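Putative isomerase YbhH (Escherichia coli, PDB 6OTV) is a member of the PrpF family and probably acts as an isomerase, although its substrate and the reaction it promotes remain undefined. Local coordinates at residues 182-187 with 231-236. Sequence-based numbering, arbitrary orientation.
Sequences DYFDDV and RLQAGK
Q233 and A234, neighbours on helix 221-237, receive the ring of F184, which reaches over from the turn end of the hairpin formed by strands 182-184 and 187-193. The side chain of Q233 runs out past the ring in the opposite direction to F184, extended beyond CG, and its methylenes lie along one side of the phenyl, with CG 3.6 Å from F184 CD1. The amide ends at the ring edge, its plane turned 71° from that of the ring. Which of its ends is oxygen and which nitrogen is doubtful; as modelled, Q233 OE1 sits 3.0 Å from D185 OD1, and a hydrogen bond may exist there if the amide is turned over. The other carboxylate oxygen of D185 is hydrogen-bonded to S229, one turn earlier in the helix, so this exposed acid also ties the turn to the helix. Past the Q233 side chain the backbone takes over: the carbonyl carbon of Q233 and CA of A234 lie over one face of the phenyl, F184 CZ approaching A234 CA to 4.0 Å. The methyl of A234 adds an apolar touch, CB to F184 CE2 at 4.2 Å, and also meets C191 and V199, on strands 187-193 and 197-202. With CG anti to its carbonyl carbon (chi1 -55°), F184 directs its ring at the helix, where I230 and A237 also touch it; V189 meets it from the hairpin. A type I' turn from F184 to V187, closed by V187 N to F184 O at 3.1 Å and a weak return bond from F184 N to V187 O, makes this a two-residue beta-hairpin, packed through an aromatic side chain against a helix of the PrpF fold, in the diaminopimelate epimerase clan.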
loop_
_atom_site.group_PDB
_atom_site.type_symbol
_atom_site.label_atom_id
_atom_site.label_comp_id
_atom_site.label_asym_id
_atom_site.label_seq_id
_atom_site.Cartn_x
_atom_site.Cartn_y
_atom_site.Cartn_z
ATOM N N ASP A 182 8.305 10.365 28.562
ATOM C CA ASP A 182 9.677 10.680 28.919
ATOM C C ASP A 182 9.691 11.919 29.805
ATOM O O ASP A 182 8.674 12.595 29.989
ATOM C CB ASP A 182 10.536 10.896 27.669
ATOM C CG ASP A 182 10.671 9.639 26.836
ATOM O OD1 ASP A 182 11.050 8.592 27.399
ATOM O OD2 ASP A 182 10.385 9.695 25.621
ATOM N N TYR A 183 10.860 12.212 30.365
ATOM C CA TYR A 183 11.035 13.362 31.241
ATOM C C TYR A 183 12.272 14.132 30.811
ATOM O O TYR A 183 13.360 13.558 30.701
ATOM C CB TYR A 183 11.151 12.934 32.708
ATOM C CG TYR A 183 9.886 12.318 33.252
ATOM C CD1 TYR A 183 8.936 13.095 33.903
ATOM C CD2 TYR A 183 9.634 10.959 33.106
ATOM C CE1 TYR A 183 7.773 12.537 34.399
ATOM C CE2 TYR A 183 8.474 10.391 33.598
ATOM C CZ TYR A 183 7.547 11.184 34.243
ATOM O OH TYR A 183 6.391 10.621 34.734
ATOM N N PHE A 184 12.095 15.424 30.555
ATOM C CA PHE A 184 13.195 16.318 30.230
ATOM C C PHE A 184 12.971 17.619 30.983
ATOM O O PHE A 184 11.897 18.220 30.874
ATOM C CB PHE A 184 13.285 16.576 28.723
ATOM C CG PHE A 184 13.393 15.325 27.897
ATOM C CD1 PHE A 184 14.610 14.683 27.742
ATOM C CD2 PHE A 184 12.279 14.794 27.273
ATOM C CE1 PHE A 184 14.711 13.534 26.981
ATOM C CE2 PHE A 184 12.373 13.649 26.511
ATOM C CZ PHE A 184 13.589 13.016 26.364
ATOM N N ASP A 185 13.976 18.037 31.756
ATOM C CA ASP A 185 13.881 19.241 32.583
ATOM C C ASP A 185 12.697 19.153 33.544
ATOM O O ASP A 185 11.985 20.133 33.771
ATOM C CB ASP A 185 13.792 20.501 31.718
ATOM C CG ASP A 185 14.879 20.560 30.662
ATOM O OD1 ASP A 185 15.740 19.655 30.640
ATOM O OD2 ASP A 185 14.870 21.509 29.849
ATOM N N ASP A 186 12.477 17.956 34.094
ATOM C CA ASP A 186 11.412 17.694 35.065
ATOM C C ASP A 186 10.027 17.991 34.497
ATOM O O ASP A 186 9.105 18.350 35.233
ATOM C CB ASP A 186 11.641 18.478 36.362
ATOM C CG ASP A 186 12.991 18.183 36.984
ATOM O OD1 ASP A 186 13.417 17.009 36.950
ATOM O OD2 ASP A 186 13.632 19.125 37.499
ATOM N N VAL A 187 9.864 17.834 33.187
ATOM C CA VAL A 187 8.594 18.049 32.507
ATOM C C VAL A 187 8.176 16.731 31.865
ATOM O O VAL A 187 8.896 16.208 31.009
ATOM C CB VAL A 187 8.681 19.160 31.448
ATOM C CG1 VAL A 187 7.340 19.332 30.746
ATOM C CG2 VAL A 187 9.135 20.467 32.078
ATOM N N ARG A 231 13.250 20.170 23.145
ATOM C CA ARG A 231 13.221 19.641 21.784
ATOM C C ARG A 231 14.560 19.026 21.401
ATOM O O ARG A 231 14.610 17.912 20.865
ATOM C CB ARG A 231 12.840 20.735 20.791
ATOM C CG ARG A 231 12.679 20.199 19.376
ATOM C CD ARG A 231 12.391 21.300 18.381
ATOM N NE ARG A 231 13.588 22.049 18.016
ATOM C CZ ARG A 231 14.381 21.739 16.995
ATOM N NH1 ARG A 231 14.106 20.690 16.230
ATOM N NH2 ARG A 231 15.451 22.479 16.736
ATOM N N LEU A 232 15.657 19.750 21.645
ATOM C CA LEU A 232 16.980 19.194 21.382
ATOM C C LEU A 232 17.196 17.910 22.172
ATOM O O LEU A 232 17.771 16.944 21.660
ATOM C CB LEU A 232 18.061 20.221 21.725
ATOM C CG LEU A 232 17.964 21.606 21.080
ATOM C CD1 LEU A 232 19.026 22.536 21.645
ATOM C CD2 LEU A 232 18.082 21.514 19.569
ATOM N N GLN A 233 16.722 17.878 23.419
ATOM C CA GLN A 233 16.864 16.681 24.239
ATOM C C GLN A 233 15.977 15.551 23.725
ATOM O O GLN A 233 16.378 14.381 23.745
ATOM C CB GLN A 233 16.535 17.013 25.694
ATOM C CG GLN A 233 17.514 16.450 26.712
ATOM C CD GLN A 233 17.274 16.994 28.110
ATOM O OE1 GLN A 233 16.874 18.147 28.281
ATOM N NE2 GLN A 233 17.511 16.162 29.119
ATOM N N ALA A 234 14.769 15.880 23.255
ATOM C CA ALA A 234 13.856 14.849 22.773
ATOM C C ALA A 234 14.319 14.273 21.440
ATOM O O ALA A 234 14.172 13.071 21.192
ATOM C CB ALA A 234 12.440 15.411 22.647
ATOM N N GLY A 235 14.872 15.119 20.567
ATOM C CA GLY A 235 15.365 14.631 19.290
ATOM C C GLY A 235 16.501 13.637 19.443
ATOM O O GLY A 235 16.525 12.600 18.776
ATOM N N LYS A 236 17.456 13.938 20.327
ATOM C CA LYS A 236 18.546 13.000 20.571
ATOM C C LYS A 236 18.037 11.712 21.204
ATOM O O LYS A 236 18.610 10.640 20.978
ATOM C CB LYS A 236 19.611 13.646 21.459
#